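Local coordinates for protein putative hydroxymethylglutaryl-CoA synthase (Streptococcus mutans, PDB 3SQZ) that probably acts as a hydroxymethylglutaryl-CoA synthase, a thiolase-fold acyltransferase that binds coenzyme A, at residues Gly70-Ile78 against Leu303-Ile311; Ser235-Leu243 against Phe266-Gly277. One frame throughout, in Å; residues are numbered along the deposited sequence. Where two conformers were deposited one is given.

Contact 1 of 2, residues Gly70-Ile78 against Leu303-Ile311; sequences GLLLNALSI and LYSKQIGNI. With COA (coenzyme A), chain D.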
# COMPACT_ATOMS: atom_id res chain seq x y z
N GLY A 70 -0.54 21.32 -5.27
CA GLY A 70 0.39 21.24 -4.15
C GLY A 70 0.68 19.81 -3.73
O GLY A 70 1.84 19.41 -3.64
N LEU A 71 -0.37 19.04 -3.48
CA LEU A 71 -0.22 17.64 -3.07
C LEU A 71 -0.27 16.68 -4.24
O LEU A 71 0.17 15.54 -4.12
CB LEU A 71 -1.32 17.26 -2.08
CG LEU A 71 -1.40 18.11 -0.81
CD1 LEU A 71 -2.55 17.62 0.07
CD2 LEU A 71 -0.08 18.08 -0.07
N LEU A 72 -0.80 17.15 -5.37
CA LEU A 72 -1.10 16.29 -6.52
C LEU A 72 -2.11 15.19 -6.17
O LEU A 72 -1.94 14.02 -6.51
CB LEU A 72 0.17 15.71 -7.15
CG LEU A 72 1.12 16.75 -7.75
CD1 LEU A 72 2.44 16.11 -8.13
CD2 LEU A 72 0.51 17.45 -8.96
N LEU A 73 -3.17 15.59 -5.46
CA LEU A 73 -4.26 14.68 -5.11
C LEU A 73 -5.59 15.19 -5.65
O LEU A 73 -5.90 16.37 -5.53
CB LEU A 73 -4.37 14.53 -3.59
CG LEU A 73 -3.33 13.65 -2.90
CD1 LEU A 73 -3.44 13.77 -1.39
CD2 LEU A 73 -3.50 12.20 -3.33
N ASN A 74 -6.37 14.27 -6.21
CA ASN A 74 -7.71 14.59 -6.70
C ASN A 74 -8.82 14.12 -5.76
O ASN A 74 -9.84 14.78 -5.62
CB ASN A 74 -7.93 13.96 -8.08
CG ASN A 74 -6.97 14.47 -9.11
OD1 ASN A 74 -6.57 13.74 -10.03
ND2 ASN A 74 -6.57 15.73 -8.98
N ALA A 75 -8.62 12.96 -5.15
CA ALA A 75 -9.65 12.33 -4.34
C ALA A 75 -9.02 11.31 -3.42
O ALA A 75 -7.91 10.84 -3.67
CB ALA A 75 -10.69 11.66 -5.24
N LEU A 76 -9.74 10.94 -2.36
CA LEU A 76 -9.26 10.02 -1.32
C LEU A 76 -10.32 8.95 -1.07
O LEU A 76 -11.48 9.30 -0.95
CB LEU A 76 -9.09 10.77 0.00
CG LEU A 76 -8.37 12.12 0.01
CD1 LEU A 76 -8.40 12.71 1.42
CD2 LEU A 76 -6.94 11.96 -0.47
N SER A 77 -9.91 7.69 -0.90
CA SER A 77 -10.85 6.67 -0.46
C SER A 77 -11.18 6.83 1.01
O SER A 77 -10.30 7.06 1.84
CB SER A 77 -10.29 5.27 -0.68
OG SER A 77 -10.16 5.01 -2.07
N ILE A 78 -12.46 6.67 1.33
CA ILE A 78 -12.96 6.75 2.70
C ILE A 78 -13.58 5.42 3.07
O ILE A 78 -14.39 4.87 2.31
CB ILE A 78 -14.00 7.89 2.85
CG1 ILE A 78 -13.34 9.25 2.61
CG2 ILE A 78 -14.69 7.83 4.21
CD1 ILE A 78 -12.17 9.56 3.53
N LEU A 303 -0.75 7.59 -10.89
CA LEU A 303 -2.13 7.75 -11.35
C LEU A 303 -3.16 7.25 -10.34
O LEU A 303 -4.14 7.94 -10.06
CB LEU A 303 -2.31 7.01 -12.67
CG LEU A 303 -3.03 7.62 -13.86
CD1 LEU A 303 -2.73 9.10 -14.03
CD2 LEU A 303 -2.62 6.85 -15.10
N TYR A 304 -2.97 6.06 -9.79
CA TYR A 304 -3.96 5.53 -8.86
C TYR A 304 -3.96 6.30 -7.54
O TYR A 304 -5.02 6.61 -7.00
CB TYR A 304 -3.76 4.04 -8.61
CG TYR A 304 -3.97 3.16 -9.83
CD1 TYR A 304 -4.66 3.63 -10.95
CD2 TYR A 304 -3.47 1.87 -9.86
CE1 TYR A 304 -4.84 2.82 -12.06
CE2 TYR A 304 -3.65 1.06 -10.96
CZ TYR A 304 -4.32 1.54 -12.06
OH TYR A 304 -4.50 0.76 -13.17
N SER A 305 -2.78 6.63 -7.04
CA SER A 305 -2.68 7.33 -5.77
C SER A 305 -3.39 8.69 -5.80
O SER A 305 -3.95 9.13 -4.80
CB SER A 305 -1.21 7.46 -5.37
OG SER A 305 -0.69 6.17 -5.07
N LYS A 306 -3.39 9.35 -6.96
CA LYS A 306 -4.10 10.62 -7.12
C LYS A 306 -5.60 10.49 -6.83
O LYS A 306 -6.25 11.49 -6.52
CB LYS A 306 -3.93 11.17 -8.53
CG LYS A 306 -2.56 11.71 -8.81
CD LYS A 306 -2.51 12.41 -10.16
CE LYS A 306 -1.16 13.05 -10.41
NZ LYS A 306 -1.07 13.69 -11.74
N GLN A 307 -6.14 9.28 -6.98
CA GLN A 307 -7.57 9.03 -6.79
C GLN A 307 -7.90 8.37 -5.46
O GLN A 307 -9.07 8.31 -5.08
CB GLN A 307 -8.10 8.14 -7.91
CG GLN A 307 -7.84 8.63 -9.32
CD GLN A 307 -8.31 10.04 -9.52
OE1 GLN A 307 -9.45 10.39 -9.20
NE2 GLN A 307 -7.42 10.88 -10.03
N ILE A 308 -6.89 7.82 -4.79
CA ILE A 308 -7.08 6.97 -3.61
C ILE A 308 -6.53 7.59 -2.33
O ILE A 308 -7.10 7.38 -1.25
CB ILE A 308 -6.40 5.59 -3.85
CG1 ILE A 308 -7.20 4.84 -4.92
CG2 ILE A 308 -6.27 4.78 -2.56
CD1 ILE A 308 -6.45 3.73 -5.57
N GLY A 309 -5.45 8.34 -2.43
CA GLY A 309 -4.82 8.89 -1.25
C GLY A 309 -3.77 7.96 -0.67
O GLY A 309 -3.27 7.06 -1.35
N ASN A 310 -3.45 8.19 0.59
CA ASN A 310 -2.41 7.44 1.30
C ASN A 310 -2.96 6.12 1.80
O ASN A 310 -3.99 6.09 2.47
CB ASN A 310 -1.97 8.32 2.47
CG ASN A 310 -0.74 7.81 3.19
OD1 ASN A 310 -0.17 6.78 2.85
ND2 ASN A 310 -0.30 8.58 4.18
N ILE A 311 -2.26 5.02 1.50
CA ILE A 311 -2.63 3.72 2.05
C ILE A 311 -1.48 3.10 2.84
O ILE A 311 -1.40 1.88 3.01
CB ILE A 311 -3.23 2.75 0.99
CG1 ILE A 311 -2.19 2.29 -0.04
CG2 ILE A 311 -4.44 3.42 0.32
CD1 ILE A 311 -2.68 1.13 -0.90
N1A COA D . -1.27 26.30 -5.14
C2A COA D . -0.35 25.34 -5.34
N3A COA D . 0.30 24.78 -4.25
C4A COA D . 0.00 25.20 -3.00
C5A COA D . -0.95 26.19 -2.79
C6A COA D . -1.58 26.74 -3.84
N6A COA D . -2.57 27.76 -3.64
N7A COA D . -1.06 26.42 -1.44
C8A COA D . -0.20 25.60 -0.81
N9A COA D . 0.47 24.86 -1.81
C1B COA D . 1.39 23.75 -1.57
C2B COA D . 2.91 23.88 -1.33
O2B COA D . 3.74 24.92 -1.62
C3B COA D . 3.32 22.43 -1.21
O3B COA D . 4.17 21.75 -2.05
P3B COA D . 5.70 21.94 -2.00
O7A COA D . 6.27 21.17 -0.76
O8A COA D . 6.20 21.30 -3.33
O9A COA D . 6.03 23.41 -1.94
C4B COA D . 2.12 21.83 -0.57
O4B COA D . 1.06 22.34 -1.41
C5B COA D . 1.98 21.51 0.88
O5B COA D . 1.93 22.76 1.51
P1A COA D . 1.82 22.85 3.09
O1A COA D . 3.02 22.06 3.76
O2A COA D . 1.82 24.31 3.52
O3A COA D . 0.44 22.14 3.46
P2A COA D . 0.07 21.60 4.90
O4A COA D . 0.70 22.51 6.03
O5A COA D . -1.44 21.57 5.04
O6A COA D . 0.65 20.12 5.06
CBP COA D . 1.33 17.89 4.39
CCP COA D . 0.84 19.25 3.98
CDP COA D . 2.67 18.03 5.04
CEP COA D . 1.46 16.99 3.18
CAP COA D . 0.33 17.32 5.35
OAP COA D . -0.83 16.93 4.72
C9P COA D . 0.89 16.19 6.19
O9P COA D . 1.66 16.39 7.13
N8P COA D . 0.42 14.84 5.85
C7P COA D . 1.00 13.66 6.46
C6P COA D . 2.40 13.35 5.97
C5P COA D . 2.95 12.02 6.51
O5P COA D . 2.21 11.15 6.90
N4P COA D . 4.37 11.79 6.46
C3P COA D . 4.91 10.49 6.87
C2P COA D . 5.49 9.63 5.78
S1P COA D . 6.58 10.43 4.65

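Contact 2 of 2, residues Ser235-Leu243 against Phe266-Gly277; sequences STKQYLDML and FHLPFPKLALKG. With COA (coenzyme A), chain D.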
# COMPACT_ATOMS: atom_id res chain seq x y z
N SER A 235 9.19 15.22 8.23
CA SER A 235 9.06 13.91 7.62
C SER A 235 9.51 13.93 6.15
O SER A 235 10.20 13.03 5.70
CB SER A 235 7.65 13.37 7.75
OG SER A 235 7.66 12.01 7.38
N THR A 236 9.13 14.97 5.42
CA THR A 236 9.55 15.12 4.03
C THR A 236 11.07 15.18 3.94
O THR A 236 11.68 14.50 3.12
CB THR A 236 8.93 16.37 3.41
OG1 THR A 236 7.54 16.13 3.19
CG2 THR A 236 9.61 16.72 2.08
N LYS A 237 11.69 15.98 4.80
CA LYS A 237 13.14 16.11 4.80
C LYS A 237 13.83 14.77 5.10
O LYS A 237 14.84 14.42 4.48
CB LYS A 237 13.60 17.16 5.80
CG LYS A 237 15.11 17.35 5.87
N GLN A 238 13.29 14.02 6.05
CA GLN A 238 13.87 12.74 6.43
C GLN A 238 13.64 11.68 5.36
O GLN A 238 14.52 10.86 5.09
CB GLN A 238 13.35 12.30 7.79
CG GLN A 238 13.88 13.16 8.91
CD GLN A 238 15.38 13.04 9.06
OE1 GLN A 238 15.92 11.93 9.12
NE2 GLN A 238 16.07 14.18 9.09
N TYR A 239 12.45 11.68 4.77
CA TYR A 239 12.15 10.80 3.63
C TYR A 239 13.21 11.04 2.54
O TYR A 239 13.80 10.09 2.01
CB TYR A 239 10.71 11.05 3.12
CG TYR A 239 10.21 10.45 1.79
CD1 TYR A 239 10.69 10.92 0.56
CD2 TYR A 239 9.19 9.48 1.75
CE1 TYR A 239 10.20 10.42 -0.66
CE2 TYR A 239 8.70 8.97 0.53
CZ TYR A 239 9.20 9.44 -0.67
OH TYR A 239 8.72 8.95 -1.88
N LEU A 240 13.46 12.30 2.22
CA LEU A 240 14.42 12.63 1.16
C LEU A 240 15.86 12.32 1.53
O LEU A 240 16.64 11.89 0.68
CB LEU A 240 14.26 14.09 0.73
CG LEU A 240 12.91 14.41 0.07
CD1 LEU A 240 12.75 15.91 -0.13
CD2 LEU A 240 12.77 13.68 -1.25
N ASP A 241 16.24 12.52 2.79
CA ASP A 241 17.61 12.21 3.20
C ASP A 241 17.87 10.70 3.27
O ASP A 241 18.95 10.24 2.89
CB ASP A 241 17.97 12.87 4.53
CG ASP A 241 19.44 12.72 4.85
OD1 ASP A 241 20.26 13.33 4.12
OD2 ASP A 241 19.78 11.99 5.80
N MET A 242 16.90 9.94 3.75
CA MET A 242 17.06 8.50 3.76
C MET A 242 17.05 7.95 2.34
O MET A 242 17.78 7.00 2.04
CB MET A 242 16.01 7.84 4.64
CG MET A 242 16.20 8.22 6.09
SD MET A 242 15.27 7.21 7.24
CE MET A 242 16.13 5.64 7.15
N LEU A 243 16.27 8.56 1.46
CA LEU A 243 16.32 8.18 0.05
C LEU A 243 17.72 8.44 -0.53
O LEU A 243 18.34 7.55 -1.11
CB LEU A 243 15.27 8.94 -0.74
CG LEU A 243 15.31 8.80 -2.26
CD1 LEU A 243 15.09 7.37 -2.74
CD2 LEU A 243 14.30 9.74 -2.88
N PHE A 266 8.29 4.81 -5.80
CA PHE A 266 8.48 5.41 -4.49
C PHE A 266 7.29 5.19 -3.59
O PHE A 266 6.17 5.04 -4.05
CB PHE A 266 8.69 6.92 -4.64
CG PHE A 266 9.83 7.27 -5.53
CD1 PHE A 266 11.10 7.49 -5.01
CD2 PHE A 266 9.65 7.34 -6.90
CE1 PHE A 266 12.16 7.79 -5.85
CE2 PHE A 266 10.71 7.64 -7.74
CZ PHE A 266 11.97 7.87 -7.22
N HIS A 267 7.52 5.19 -2.30
CA HIS A 267 6.45 5.23 -1.33
C HIS A 267 5.57 6.46 -1.63
O HIS A 267 6.11 7.52 -1.99
CB HIS A 267 7.05 5.30 0.07
CG HIS A 267 6.04 5.58 1.14
ND1 HIS A 267 4.86 4.87 1.23
CD2 HIS A 267 6.03 6.49 2.13
CE1 HIS A 267 4.16 5.35 2.24
NE2 HIS A 267 4.84 6.33 2.81
N LEU A 268 4.25 6.33 -1.47
CA LEU A 268 3.29 7.31 -1.98
C LEU A 268 2.26 7.79 -0.94
O LEU A 268 1.06 7.53 -1.07
CB LEU A 268 2.56 6.74 -3.21
CG LEU A 268 3.22 7.02 -4.55
CD1 LEU A 268 2.69 6.10 -5.63
CD2 LEU A 268 2.97 8.47 -4.92
N PRO A 269 2.72 8.50 0.09
CA PRO A 269 1.75 9.07 1.03
C PRO A 269 0.95 10.19 0.38
O PRO A 269 -0.20 10.43 0.75
CB PRO A 269 2.64 9.61 2.16
CG PRO A 269 3.96 9.87 1.52
CD PRO A 269 4.11 8.85 0.42
N PHE A 270 1.57 10.88 -0.57
CA PHE A 270 0.90 11.80 -1.49
C PHE A 270 1.85 11.97 -2.68
O PHE A 270 3.06 11.88 -2.51
CB PHE A 270 0.51 13.13 -0.81
CG PHE A 270 1.66 13.87 -0.15
CD1 PHE A 270 2.23 14.98 -0.76
CD2 PHE A 270 2.13 13.47 1.09
CE1 PHE A 270 3.26 15.68 -0.14
CE2 PHE A 270 3.17 14.16 1.71
CZ PHE A 270 3.73 15.27 1.09
N PRO A 271 1.31 12.17 -3.89
CA PRO A 271 2.21 12.10 -5.04
C PRO A 271 3.28 13.18 -5.11
O PRO A 271 4.35 12.91 -5.65
CB PRO A 271 1.25 12.18 -6.24
CG PRO A 271 -0.02 11.60 -5.71
CD PRO A 271 -0.10 12.11 -4.29
N LYS A 272 3.04 14.37 -4.56
CA LYS A 272 4.09 15.39 -4.54
C LYS A 272 5.36 14.91 -3.83
O LYS A 272 6.47 15.23 -4.28
CB LYS A 272 3.58 16.70 -3.94
CG LYS A 272 4.66 17.76 -3.70
CD LYS A 272 5.30 18.27 -4.99
CE LYS A 272 4.37 19.17 -5.79
NZ LYS A 272 3.99 20.41 -5.05
N LEU A 273 5.23 14.16 -2.74
CA LEU A 273 6.43 13.68 -2.05
C LEU A 273 7.22 12.72 -2.93
O LEU A 273 8.45 12.80 -2.99
CB LEU A 273 6.08 13.02 -0.71
CG LEU A 273 7.29 12.58 0.11
CD1 LEU A 273 8.22 13.76 0.37
CD2 LEU A 273 6.86 11.94 1.42
N ALA A 274 6.52 11.84 -3.64
CA ALA A 274 7.18 10.92 -4.55
C ALA A 274 7.89 11.68 -5.67
O ALA A 274 8.97 11.30 -6.10
CB ALA A 274 6.20 9.92 -5.11
N LEU A 275 7.26 12.75 -6.16
CA LEU A 275 7.89 13.59 -7.19
C LEU A 275 9.18 14.23 -6.66
O LEU A 275 10.18 14.30 -7.37
CB LEU A 275 6.91 14.66 -7.68
CG LEU A 275 7.46 15.66 -8.69
CD1 LEU A 275 7.94 14.97 -9.97
CD2 LEU A 275 6.40 16.71 -9.00
N LYS A 276 9.15 14.69 -5.42
CA LYS A 276 10.37 15.21 -4.80
C LYS A 276 11.45 14.13 -4.73
O LYS A 276 12.62 14.40 -4.97
CB LYS A 276 10.07 15.76 -3.41
CG LYS A 276 9.25 17.03 -3.42
CD LYS A 276 9.00 17.52 -2.01
CE LYS A 276 8.22 18.82 -2.00
NZ LYS A 276 8.06 19.32 -0.61
N GLY A 277 11.04 12.90 -4.42
CA GLY A 277 11.98 11.79 -4.37
C GLY A 277 12.58 11.51 -5.74
O GLY A 277 13.80 11.35 -5.89
N1A COA D . -1.27 26.30 -5.14
C2A COA D . -0.35 25.34 -5.34
N3A COA D . 0.30 24.78 -4.25
C4A COA D . 0.00 25.20 -3.00
C5A COA D . -0.95 26.19 -2.79
C6A COA D . -1.58 26.74 -3.84
N6A COA D . -2.57 27.76 -3.64
N7A COA D . -1.06 26.42 -1.44
C8A COA D . -0.20 25.60 -0.81
N9A COA D . 0.47 24.86 -1.81
C1B COA D . 1.39 23.75 -1.57
C2B COA D . 2.91 23.88 -1.33
O2B COA D . 3.74 24.92 -1.62
C3B COA D . 3.32 22.43 -1.21
O3B COA D . 4.17 21.75 -2.05
P3B COA D . 5.70 21.94 -2.00
O7A COA D . 6.27 21.17 -0.76
O8A COA D . 6.20 21.30 -3.33
O9A COA D . 6.03 23.41 -1.94
C4B COA D . 2.12 21.83 -0.57
O4B COA D . 1.06 22.34 -1.41
C5B COA D . 1.98 21.51 0.88
O5B COA D . 1.93 22.76 1.51
P1A COA D . 1.82 22.85 3.09
O1A COA D . 3.02 22.06 3.76
O2A COA D . 1.82 24.31 3.52
O3A COA D . 0.44 22.14 3.46
P2A COA D . 0.07 21.60 4.90
O4A COA D . 0.70 22.51 6.03
O5A COA D . -1.44 21.57 5.04
O6A COA D . 0.65 20.12 5.06
CBP COA D . 1.33 17.89 4.39
CCP COA D . 0.84 19.25 3.98
CDP COA D . 2.67 18.03 5.04
CEP COA D . 1.46 16.99 3.18
CAP COA D . 0.33 17.32 5.35
OAP COA D . -0.83 16.93 4.72
C9P COA D . 0.89 16.19 6.19
O9P COA D . 1.66 16.39 7.13
N8P COA D . 0.42 14.84 5.85
C7P COA D . 1.00 13.66 6.46
C6P COA D . 2.40 13.35 5.97
C5P COA D . 2.95 12.02 6.51
O5P COA D . 2.21 11.15 6.90
N4P COA D . 4.37 11.79 6.46
C3P COA D . 4.91 10.49 6.87
C2P COA D . 5.49 9.63 5.78
S1P COA D . 6.58 10.43 4.65
O HOH W 1 6.57 17.28 0.52

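Contact 1 of 2, residues Gly70-Ile78 against Leu303-Ile311
The carboxamides of Asn-74 and Gln-307 do not stack: their planes are turned 46° apart, and they join in the plane of the Asn-74 group, where Gln-307 NE2 gives a hydrogen bond to a lone pair of Asn-74 OD1 at 3.0 Å. The bond is bent (N-H...O 134°), and the oxygen lies slightly out of the Gln-307 amide plane. Gln-307 sets out from its helix pointing away from residues 70-78, and a bend at chi2 (-53°) turns its amide back to Asn-74. The carbonyl of Lys-306 is gripped twice within its own plane, by Asn-74 N at 2.8 Å and by Ala-75 N at 3.1 Å. Two residues on along each segment, Ser-77 N reaches Ile-308 O at 2.8 Å from above the carbonyl plane, and the CA-H of Leu-76 points to the same oxygen. This illustrates how an outermost strand can use both its sides: in this thiolase-fold enzyme, strand 75-78 pairs with strand 49-52 of a small sheet, while its other N-H groups collect the carbonyls at the end of helix 305-308. Arg-373 joins the two parts again, bonding Gln-307 O and Ser-77 OG, and Ser-46 also holds that hydroxyl. Beside these bonds, carbon packs against carbonyl oxygen: Leu-73 CD2 lies 3.4 Å from Ser-305 O and beside the CA of Gly-309, which bends the chain out of the helix with positive phi. The extended chain of Lys-306 runs alongside the backbone of Leu-72, its CG 3.3 Å from Leu-72 O, a buried oxygen without a hydrogen-bonding partner in the model.

Contact 2 of 2, residues Ser235-Leu243 against Phe266-Gly277
Helices 235-243 and 271-277 run in the same general direction, crossing at -36° with their axes 10.1 Å apart, and Leu-240 approaches Gly-277 most closely along the backbone. In this thiolase fold, the second helix follows the outermost strand of the large sheet, with Phe-270 at its N-cap and His-267, predicted to be a catalytic proton donor/acceptor, in the intervening loop. Tyr-239, in the conformer described, packs between its own helix and the segment 266-277. With CG anti to the backbone N (chi1 169°), its ring slides past Leu-273, whose CD2 makes a CH-pi contact over one face, 3.6 Å from the ring centroid. Its hydroxyl donates in the carbonyl plane to a lone pair of His-267 O at 3.0 Å, tying the helix to the backbone of that loop. The absence of a side chain on Gly-277 admits Leu-243 CD2 to within 3.4 Å of its CA. Phe-270 is sandwiched between Leu-273 CB on one face and the coenzyme A methyl CEP on the opposite one. Lys-276, extended beyond CG, carries NZ to phosphate oxygen O7A of coenzyme A at 2.6 Å; the same NZ donates to a water that also bonds Thr-236 OG1.

Overall arrangement
The two contacts lie about 15 Å apart, centre to centre, and both border the coenzyme A pocket. Along the chain, residues 70-78 come first, then both segments of contact 2, and finally residues 303-311, so contact 1 brings together portions that flank contact 2 in sequence. They meet directly where helix 64-71 ends and helix 271-279 begins: Leu-71 O receives the backbone N of Lys-272 in a probable hydrogen bond, and Lys-272 NZ probably bonds Gly-70 O while also reaching the coenzyme phosphate. At the other end, Asn-310, predicted to bind hydroxymethylglutaryl-CoA, packs against Pro-269. Contact 2 thus holds the phosphate-binding lysines and the predicted catalytic His-267, and contact 1 meets it near both.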